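Local coordinates for protein AxyAgu115A (Amphibacillus xylanus NBRC 15112, PDB 6NPS) that probably removes glucuronic acid side groups from arabinoglucuronoxylan, as a family GH115 alpha-glucuronidase whose action is coordinated with that of alpha-arabinofuranosidases, at residues 749-754 against 772-777; 692-697 against 788-793; 18-23 against 52-57. The protein carries 3 engineered substitutions. All blocks are in the same frame, centred on the assembly; numbering follows the deposited sequence.

Interaction 1 of 3, residues 749-754 against 772-777; sequences DGLADQ and VPVVNN
Loop 749-754 runs into strand 754-763 beside the end of strand 766-775, and Gln754 and Val775 form an antiparallel non-hydrogen-bonded pair with CA atoms 4.9 Å apart. Next to this pair, Asn776 N donates to Asp753 O over 2.8 Å, almost straight at 170° about the hydrogen. Val775 CA also points its hydrogen at Asp753 O, at 3.4 Å, so two donors of unequal strength grip this one oxygen. A similar CA-H...O contact joins Gln754 CA to Val774 O.

Asn776 makes the one direct side-chain hydrogen bond across the contact. Its CG is anti to the backbone N (chi1 -155°), which places the amide beside the backbone of Leu751. There Asn776 ND2 donates to Leu751 O over 2.8 Å. The acceptor lies close to the plane of the amide, but ND2 sits above the plane of the Leu751 carbonyl. At the other end of the amide, OD1 accepts from Arg748 NH1. The amide is therefore held from both ends, which fixes its rotation. Asn776 CB rests on Ala752 O at 3.3 Å.

Leu751 crosses Val774 at about a right angle, and its CD2 meets Val774 CG1 at 3.8 Å. Asp753 and Asn777 stack instead of bonding: the carboxylate and amide planes are 12° apart, and Asp753 CG lies 3.9 Å from Asn777 CB. The extended Gln754 side chain reaches a water through NE2, and Asn777 ND2 donates to the same water. Asn777 N is buried here without a partner.

Strands 754-763 and 766-775 form a beta hairpin, and the contact lies at its open end, away from the connecting turn. Leu751 and Val774 pack on Trp722 and on Val746 of strand 739-746, which belongs to a second, antiparallel sheet.

Interaction 2 of 3, residues 692-697 against 788-793; sequences FLEPDV and VDTKGY
Two loops meet here, one linking strand 686-688 to strand 700-706 of a second sheet, the other, between strands 786-788 and 794-797, within the GH115 C-terminal family region. The first loop includes a type I turn from Glu694 to Val697. The second is shaped by an Asx motif, in which Asp789 OD1 accepts from Gly792 N. The direct bond between the loops runs from Thr790 OG1 to Leu693 O, 2.7 Å long. OG1 takes the crowded position between backbone N and carbonyl carbon (chi1 59°) and stands above the Leu693 carbonyl plane.

The extended Lys791 chain crosses Glu694 at about a right angle, with Lys791 CE 3.9 Å from Glu694 CD. Lys791 NZ stays 4.2 Å from Glu694 OE1, beyond a salt bridge. Two waters bridge the charges instead: each donates to one carboxylate oxygen and accepts from Lys791 NZ. Glu694 OE1 pairs directly with Arg968 NH2. An alanine in place of Glu694 would probably loosen the joint, since the water bridges to Lys791 and the Arg968 salt bridge would go.

Leu693 packs on Pro773 and Val775 of strand 766-775, while Val788, ending strand 786-788, bonds through its backbone to Tyr964.

Interaction 3 of 3, residues 18-23 against 52-57; sequences SGALFY and EATKDR
Tyr23 CG is anti to its backbone N (chi1 178°), which sends the ring along the chain that follows strand 53-54, while the Arg57 side chain bends at chi2 and chi3 (97° at chi3) to come round the phenol end. Arg57 CG touches Tyr23 CE1 at 3.4 Å, and Arg57 CD lies 3.2 Å from Tyr23 OH. The guanidinium stands nearly upright to the ring, with planes 88° apart, and the hydroxyl lies at its edge. Arg57 NH2 has its strongest partner elsewhere, in a salt bridge to Glu78. A water hydrogen-bonds to Tyr23 OH and, weakly, to Lys55 O.

Two parallel bridges join the backbones, Phe22 with Ala53 and Tyr23 with Thr54. Thr54 N donates to Phe22 O over 2.9 Å, in the plane of the carbonyl. Ala53 CA adds a CA-H...O contact to the same oxygen. Glu52 O accepts from both Leu21 N and Phe22 N, but each bond is weak. The chain turns a corner at Leu21 and Phe22, which places both N-H groups near this one oxygen.

Ala20, Ala53 and Thr54 put small groups against the other segment. Ala20 CB lies 3.0 Å from Glu52 O and 3.6 Å from Thr54 CG2. Phe22 and Ala53 meet through their CB atoms at 3.9 Å. Thr54 OG1 is anti to the backbone N and accepts from Asp56 N, an ST turn that shapes the chain leading to Arg57.

The contact closes a beta-alpha-beta unit made of strand 20-23, helix 30-47 and strand 53-54. Phe22 and Ala53 touch Met40 of that helix. Tyr23 packs on Leu66 of strand 64-69, and Leu75 of helix 74-81 touches both Tyr23 and Arg57.

Interactions 1 and 2 are neighbours, with centres about 11 Å apart. They meet at strand 766-775, which supplies a segment of interaction 1 and packs against loop 692-697 of interaction 2. Val775 N probably bonds Phe692 O there, and Arg748 donates to both. Interaction 3 lies on the opposite side of the chain's centre, its centre about 84 Å from that of interaction 1. None is fully buried. Interaction 1 sets a mostly exposed loop against buried valines and partly exposed asparagines, with direct amide and backbone bonds. Interaction 2 joins loops distant in sequence, with one direct bond and two water bridges between charged groups. Interaction 3 buries most surface and combines parallel strand pairing with a tyrosine-arginine contact.

Interaction 1 of 3, residues 749-754 against 772-777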
loop_
_atom_site.group_PDB
_atom_site.type_symbol
_atom_site.label_atom_id
_atom_site.label_comp_id
_atom_site.label_asym_id
_atom_site.label_seq_id
_atom_site.Cartn_x
_atom_site.Cartn_y
_atom_site.Cartn_z
ATOM N N ASP A 749 -40.414 -18.408 11.054
ATOM C CA ASP A 749 -41.763 -18.861 11.399
ATOM C C ASP A 749 -42.073 -18.528 12.857
ATOM O O ASP A 749 -41.555 -19.172 13.776
ATOM C CB ASP A 749 -41.880 -20.360 11.133
ATOM C CG ASP A 749 -43.341 -20.888 11.242
ATOM O OD1 ASP A 749 -44.309 -20.135 10.973
ATOM O OD2 ASP A 749 -43.512 -22.074 11.613
ATOM N N GLY A 750 -42.961 -17.554 13.089
ATOM C CA GLY A 750 -43.323 -17.200 14.461
ATOM C C GLY A 750 -42.334 -16.267 15.145
ATOM O O GLY A 750 -42.475 -15.998 16.340
ATOM N N LEU A 751 -41.361 -15.761 14.411
ATOM C CA LEU A 751 -40.368 -14.836 14.948
ATOM C C LEU A 751 -40.931 -13.416 15.017
ATOM O O LEU A 751 -41.536 -12.922 14.051
ATOM C CB LEU A 751 -39.138 -14.868 14.056
ATOM C CG LEU A 751 -37.811 -14.222 14.448
ATOM C CD1 LEU A 751 -37.279 -14.957 15.654
ATOM C CD2 LEU A 751 -36.864 -14.348 13.291
ATOM N N ALA A 752 -40.689 -12.747 16.147
ATOM C CA ALA A 752 -41.154 -11.376 16.353
ATOM C C ALA A 752 -40.561 -10.430 15.316
ATOM O O ALA A 752 -39.586 -10.745 14.627
ATOM C CB ALA A 752 -40.788 -10.892 17.766
ATOM N N ASP A 753 -41.169 -9.248 15.213
ATOM C CA ASP A 753 -40.763 -8.295 14.192
ATOM C C ASP A 753 -39.293 -7.914 14.312
ATOM O O ASP A 753 -38.635 -7.712 13.290
ATOM C CB ASP A 753 -41.637 -7.049 14.266
ATOM C CG ASP A 753 -43.025 -7.266 13.660
ATOM O OD1 ASP A 753 -43.910 -6.414 13.894
ATOM O OD2 ASP A 753 -43.230 -8.274 12.940
ATOM N N GLN A 754 -38.755 -7.816 15.525
ATOM C CA GLN A 754 -37.327 -7.599 15.705
ATOM C C GLN A 754 -36.775 -8.573 16.726
ATOM O O GLN A 754 -37.365 -8.761 17.792
ATOM C CB GLN A 754 -37.033 -6.156 16.104
ATOM C CG GLN A 754 -37.163 -5.224 14.910
ATOM C CD GLN A 754 -37.090 -3.771 15.282
ATOM O OE1 GLN A 754 -36.520 -3.414 16.316
ATOM N NE2 GLN A 754 -37.668 -2.915 14.445
ATOM N N VAL A 772 -26.389 -11.269 15.344
ATOM C CA VAL A 772 -27.280 -11.455 14.204
ATOM C C VAL A 772 -28.611 -10.781 14.518
ATOM O O VAL A 772 -29.517 -11.414 15.072
ATOM C CB VAL A 772 -27.450 -12.945 13.870
ATOM C CG1 VAL A 772 -28.310 -13.150 12.581
ATOM C CG2 VAL A 772 -26.067 -13.616 13.717
ATOM N N PRO A 773 -28.783 -9.509 14.168
ATOM C CA PRO A 773 -30.092 -8.868 14.323
ATOM C C PRO A 773 -30.987 -9.190 13.131
ATOM O O PRO A 773 -30.530 -9.344 11.999
ATOM C CB PRO A 773 -29.736 -7.376 14.380
ATOM C CG PRO A 773 -28.524 -7.275 13.458
ATOM C CD PRO A 773 -27.756 -8.588 13.612
ATOM N N VAL A 774 -32.281 -9.291 13.392
ATOM C CA VAL A 774 -33.235 -9.754 12.393
ATOM C C VAL A 774 -34.410 -8.790 12.343
ATOM O O VAL A 774 -34.923 -8.387 13.387
ATOM C CB VAL A 774 -33.739 -11.189 12.707
ATOM C CG1 VAL A 774 -34.796 -11.605 11.666
ATOM C CG2 VAL A 774 -32.579 -12.177 12.689
ATOM N N VAL A 775 -34.853 -8.447 11.139
ATOM C CA VAL A 775 -36.128 -7.768 10.928
ATOM C C VAL A 775 -37.079 -8.764 10.260
ATOM O O VAL A 775 -36.742 -9.379 9.238
ATOM C CB VAL A 775 -35.951 -6.487 10.088
ATOM C CG1 VAL A 775 -37.304 -5.976 9.594
ATOM C CG2 VAL A 775 -35.204 -5.401 10.902
ATOM N N ASN A 776 -38.247 -8.973 10.860
ATOM C CA ASN A 776 -39.202 -9.931 10.330
ATOM C C ASN A 776 -40.543 -9.280 10.019
ATOM O O ASN A 776 -41.512 -9.984 9.711
ATOM C CB ASN A 776 -39.372 -11.087 11.334
ATOM C CG ASN A 776 -39.831 -12.370 10.685
ATOM O OD1 ASN A 776 -39.379 -12.747 9.606
ATOM N ND2 ASN A 776 -40.767 -13.042 11.338
ATOM N N ASN A 777 -40.640 -7.974 10.223
ATOM C CA ASN A 777 -41.719 -7.144 9.736
ATOM C C ASN A 777 -41.627 -7.091 8.223
ATOM O O ASN A 777 -40.620 -6.627 7.694
ATOM C CB ASN A 777 -41.534 -5.754 10.333
ATOM C CG ASN A 777 -42.759 -4.915 10.252
ATOM O OD1 ASN A 777 -43.655 -5.194 9.449
ATOM N ND2 ASN A 777 -42.827 -3.874 11.082
HETATM O O HOH W 1 -40.232 -3.308 12.627
#

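Interaction 2 of 3, residues 692-697 against 788-793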
loop_
_atom_site.group_PDB
_atom_site.type_symbol
_atom_site.label_atom_id
_atom_site.label_comp_id
_atom_site.label_asym_id
_atom_site.label_seq_id
_atom_site.Cartn_x
_atom_site.Cartn_y
_atom_site.Cartn_z
ATOM N N PHE A 692 -29.922 -10.349 7.717
ATOM C CA PHE A 692 -31.336 -10.627 8.001
ATOM C C PHE A 692 -32.091 -9.382 8.421
ATOM O O PHE A 692 -33.278 -9.478 8.734
ATOM C CB PHE A 692 -31.474 -11.719 9.082
ATOM C CG PHE A 692 -30.803 -13.010 8.693
ATOM C CD1 PHE A 692 -31.430 -13.904 7.836
ATOM C CD2 PHE A 692 -29.514 -13.306 9.140
ATOM C CE1 PHE A 692 -30.793 -15.100 7.452
ATOM C CE2 PHE A 692 -28.873 -14.474 8.750
ATOM C CZ PHE A 692 -29.510 -15.371 7.910
ATOM N N LEU A 693 -31.437 -8.212 8.402
ATOM C CA LEU A 693 -32.149 -6.954 8.574
ATOM C C LEU A 693 -33.076 -6.647 7.400
ATOM O O LEU A 693 -33.918 -5.752 7.514
ATOM C CB LEU A 693 -31.131 -5.822 8.784
ATOM C CG LEU A 693 -30.431 -5.814 10.155
ATOM C CD1 LEU A 693 -29.467 -4.666 10.284
ATOM C CD2 LEU A 693 -31.439 -5.780 11.345
ATOM N N GLU A 694 -32.976 -7.390 6.279
ATOM C CA GLU A 694 -34.042 -7.297 5.272
ATOM C C GLU A 694 -34.991 -8.481 5.398
ATOM O O GLU A 694 -34.535 -9.631 5.357
ATOM C CB GLU A 694 -33.431 -7.247 3.874
ATOM C CG GLU A 694 -32.394 -6.128 3.828
ATOM C CD GLU A 694 -31.753 -5.833 2.457
ATOM O OE1 GLU A 694 -31.385 -6.768 1.705
ATOM O OE2 GLU A 694 -31.569 -4.635 2.165
ATOM N N PRO A 695 -36.298 -8.227 5.515
ATOM C CA PRO A 695 -37.256 -9.299 5.844
ATOM C C PRO A 695 -37.310 -10.443 4.847
ATOM O O PRO A 695 -37.710 -11.547 5.230
ATOM C CB PRO A 695 -38.611 -8.576 5.874
ATOM C CG PRO A 695 -38.332 -7.145 5.748
ATOM C CD PRO A 695 -36.968 -6.959 5.190
ATOM N N ASP A 696 -36.953 -10.238 3.591
ATOM C CA ASP A 696 -37.047 -11.317 2.627
ATOM C C ASP A 696 -35.735 -12.057 2.420
ATOM O O ASP A 696 -35.645 -12.874 1.499
ATOM C CB ASP A 696 -37.559 -10.788 1.280
ATOM C CG ASP A 696 -36.658 -9.725 0.669
ATOM O OD1 ASP A 696 -35.717 -9.233 1.336
ATOM O OD2 ASP A 696 -36.920 -9.364 -0.499
ATOM N N VAL A 697 -34.712 -11.808 3.237
ATOM C CA VAL A 697 -33.447 -12.512 3.090
ATOM C C VAL A 697 -33.423 -13.726 4.023
ATOM O O VAL A 697 -33.766 -13.639 5.213
ATOM C CB VAL A 697 -32.264 -11.569 3.326
ATOM C CG1 VAL A 697 -30.954 -12.337 3.305
ATOM C CG2 VAL A 697 -32.264 -10.501 2.212
ATOM N N VAL A 788 -37.477 0.575 2.548
ATOM C CA VAL A 788 -37.558 0.647 4.013
ATOM C C VAL A 788 -36.135 0.599 4.556
ATOM O O VAL A 788 -35.419 -0.380 4.323
ATOM C CB VAL A 788 -38.408 -0.483 4.617
ATOM C CG1 VAL A 788 -38.423 -0.360 6.162
ATOM C CG2 VAL A 788 -39.859 -0.420 4.135
ATOM N N ASP A 789 -35.721 1.655 5.262
ATOM C CA ASP A 789 -34.390 1.703 5.867
ATOM C C ASP A 789 -34.315 0.748 7.057
ATOM O O ASP A 789 -34.817 1.053 8.137
ATOM C CB ASP A 789 -34.048 3.125 6.313
ATOM C CG ASP A 789 -32.648 3.227 6.983
ATOM O OD1 ASP A 789 -31.995 2.184 7.254
ATOM O OD2 ASP A 789 -32.185 4.370 7.226
ATOM N N THR A 790 -33.629 -0.374 6.900
ATOM C CA THR A 790 -33.308 -1.184 8.058
ATOM C C THR A 790 -31.815 -1.312 8.326
ATOM O O THR A 790 -31.445 -1.665 9.446
ATOM C CB THR A 790 -33.904 -2.586 7.909
ATOM O OG1 THR A 790 -33.372 -3.199 6.727
ATOM C CG2 THR A 790 -35.405 -2.507 7.805
ATOM N N LYS A 791 -30.949 -1.036 7.350
ATOM C CA LYS A 791 -29.512 -1.204 7.530
ATOM C C LYS A 791 -28.792 0.102 7.847
ATOM O O LYS A 791 -27.562 0.102 7.992
ATOM C CB LYS A 791 -28.884 -1.827 6.271
ATOM C CG LYS A 791 -29.305 -3.257 5.989
ATOM C CD LYS A 791 -28.611 -3.787 4.744
ATOM C CE LYS A 791 -28.609 -5.303 4.748
ATOM N NZ LYS A 791 -27.809 -5.853 3.623
ATOM N N GLY A 792 -29.506 1.210 7.973
ATOM C CA GLY A 792 -28.846 2.491 8.137
ATOM C C GLY A 792 -28.654 3.271 6.852
ATOM O O GLY A 792 -28.065 4.356 6.885
ATOM N N TYR A 793 -29.124 2.757 5.723
ATOM C CA TYR A 793 -29.034 3.496 4.466
ATOM C C TYR A 793 -30.016 2.844 3.517
ATOM O O TYR A 793 -30.471 1.731 3.766
ATOM C CB TYR A 793 -27.616 3.503 3.880
ATOM C CG TYR A 793 -27.139 2.133 3.486
ATOM C CD1 TYR A 793 -26.548 1.283 4.430
ATOM C CD2 TYR A 793 -27.317 1.657 2.190
ATOM C CE1 TYR A 793 -26.122 0.011 4.067
ATOM C CE2 TYR A 793 -26.896 0.383 1.828
ATOM C CZ TYR A 793 -26.314 -0.431 2.770
ATOM O OH TYR A 793 -25.886 -1.682 2.401
HETATM O O HOH W 2 -29.471 -8.299 3.421
HETATM O O HOH W 3 -32.638 -2.703 3.515
HETATM O O HOH W 4 -28.800 -4.858 0.994
#

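Interaction 3 of 3, residues 18-23 against 52-57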
loop_
_atom_site.group_PDB
_atom_site.type_symbol
_atom_site.label_atom_id
_atom_site.label_comp_id
_atom_site.label_asym_id
_atom_site.label_seq_id
_atom_site.Cartn_x
_atom_site.Cartn_y
_atom_site.Cartn_z
ATOM N N SER A 18 -28.345 -22.507 -68.828
ATOM C CA SER A 18 -28.895 -21.963 -70.063
ATOM C C SER A 18 -28.155 -20.719 -70.548
ATOM O O SER A 18 -28.318 -20.331 -71.705
ATOM C CB SER A 18 -30.375 -21.621 -69.879
ATOM O OG SER A 18 -30.573 -20.624 -68.879
ATOM N N GLY A 19 -27.345 -20.099 -69.703
ATOM C CA GLY A 19 -26.597 -18.936 -70.124
ATOM C C GLY A 19 -25.985 -18.260 -68.919
ATOM O O GLY A 19 -26.042 -18.775 -67.797
ATOM N N ALA A 20 -25.399 -17.102 -69.175
ATOM C CA ALA A 20 -24.748 -16.360 -68.122
ATOM C C ALA A 20 -25.781 -15.728 -67.202
ATOM O O ALA A 20 -26.860 -15.311 -67.630
ATOM C CB ALA A 20 -23.836 -15.276 -68.719
ATOM N N LEU A 21 -25.428 -15.647 -65.922
ATOM C CA LEU A 21 -26.346 -15.126 -64.919
ATOM C C LEU A 21 -26.436 -13.600 -64.953
ATOM O O LEU A 21 -27.535 -13.035 -64.916
ATOM C CB LEU A 21 -25.899 -15.583 -63.534
ATOM C CG LEU A 21 -26.740 -15.003 -62.408
ATOM C CD1 LEU A 21 -28.204 -15.535 -62.548
ATOM C CD2 LEU A 21 -26.111 -15.381 -61.075
ATOM N N PHE A 22 -25.288 -12.920 -64.985
ATOM C CA PHE A 22 -25.220 -11.464 -64.886
ATOM C C PHE A 22 -25.037 -10.866 -66.269
ATOM O O PHE A 22 -24.322 -11.418 -67.111
ATOM C CB PHE A 22 -24.060 -10.993 -64.005
ATOM C CG PHE A 22 -24.326 -11.122 -62.534
ATOM C CD1 PHE A 22 -24.242 -12.347 -61.918
ATOM C CD2 PHE A 22 -24.667 -10.010 -61.768
ATOM C CE1 PHE A 22 -24.464 -12.481 -60.563
ATOM C CE2 PHE A 22 -24.903 -10.139 -60.394
ATOM C CZ PHE A 22 -24.825 -11.387 -59.805
ATOM N N TYR A 23 -25.674 -9.726 -66.485
ATOM C CA TYR A 23 -25.554 -8.984 -67.726
ATOM C C TYR A 23 -24.619 -7.808 -67.487
ATOM O O TYR A 23 -24.678 -7.174 -66.430
ATOM C CB TYR A 23 -26.921 -8.501 -68.181
ATOM C CG TYR A 23 -26.874 -7.667 -69.452
ATOM C CD1 TYR A 23 -26.349 -8.185 -70.626
ATOM C CD2 TYR A 23 -27.334 -6.358 -69.457
ATOM C CE1 TYR A 23 -26.292 -7.424 -71.799
ATOM C CE2 TYR A 23 -27.298 -5.580 -70.646
ATOM C CZ TYR A 23 -26.769 -6.122 -71.796
ATOM O OH TYR A 23 -26.734 -5.353 -72.937
ATOM N N GLU A 52 -21.336 -16.515 -64.211
ATOM C CA GLU A 52 -20.673 -15.780 -65.279
ATOM C C GLU A 52 -21.500 -14.632 -65.856
ATOM O O GLU A 52 -22.714 -14.740 -66.032
ATOM C CB GLU A 52 -20.256 -16.734 -66.401
ATOM C CG GLU A 52 -18.771 -16.699 -66.727
ATOM C CD GLU A 52 -18.274 -15.298 -67.026
ATOM O OE1 GLU A 52 -17.594 -15.116 -68.058
ATOM O OE2 GLU A 52 -18.562 -14.381 -66.231
ATOM N N ALA A 53 -20.810 -13.536 -66.144
ATOM C CA ALA A 53 -21.389 -12.334 -66.723
ATOM C C ALA A 53 -21.188 -12.352 -68.230
ATOM O O ALA A 53 -20.233 -12.946 -68.737
ATOM C CB ALA A 53 -20.757 -11.059 -66.132
ATOM N N THR A 54 -22.100 -11.722 -68.958
ATOM C CA THR A 54 -21.940 -11.613 -70.400
ATOM C C THR A 54 -22.351 -10.224 -70.859
ATOM O O THR A 54 -23.177 -9.566 -70.223
ATOM C CB THR A 54 -22.752 -12.656 -71.167
ATOM O OG1 THR A 54 -22.470 -12.538 -72.569
ATOM C CG2 THR A 54 -24.229 -12.449 -70.939
ATOM N N LYS A 55 -21.749 -9.774 -71.963
ATOM C CA LYS A 55 -22.185 -8.553 -72.623
ATOM C C LYS A 55 -23.178 -8.812 -73.746
ATOM O O LYS A 55 -23.788 -7.861 -74.242
ATOM C CB LYS A 55 -20.978 -7.790 -73.179
ATOM C CG LYS A 55 -19.934 -7.478 -72.137
ATOM C CD LYS A 55 -18.600 -7.123 -72.782
ATOM C CE LYS A 55 -17.422 -7.540 -71.903
ATOM N NZ LYS A 55 -16.110 -7.361 -72.598
ATOM N N ASP A 56 -23.364 -10.061 -74.153
ATOM C CA ASP A 56 -24.286 -10.412 -75.228
ATOM C C ASP A 56 -25.618 -10.825 -74.611
ATOM O O ASP A 56 -25.675 -11.773 -73.811
ATOM C CB ASP A 56 -23.696 -11.531 -76.088
ATOM C CG ASP A 56 -24.563 -11.886 -77.298
ATOM O OD1 ASP A 56 -25.807 -11.779 -77.218
ATOM O OD2 ASP A 56 -23.996 -12.287 -78.339
ATOM N N ARG A 57 -26.673 -10.133 -74.961
ATOM C CA ARG A 57 -27.961 -10.450 -74.402
ATOM C C ARG A 57 -28.501 -11.816 -74.777
ATOM O O ARG A 57 -29.290 -12.378 -74.080
ATOM C CB ARG A 57 -28.971 -9.392 -74.733
ATOM C CG ARG A 57 -28.791 -8.155 -73.926
ATOM C CD ARG A 57 -28.851 -6.934 -74.779
ATOM N NE ARG A 57 -30.173 -6.386 -74.734
ATOM C CZ ARG A 57 -30.458 -5.206 -74.245
ATOM N NH1 ARG A 57 -29.518 -4.475 -73.762
ATOM N NH2 ARG A 57 -31.680 -4.775 -74.264
HETATM O O HOH W 5 -23.668 -18.038 -64.851
HETATM O O HOH W 6 -25.938 -5.602 -75.810
#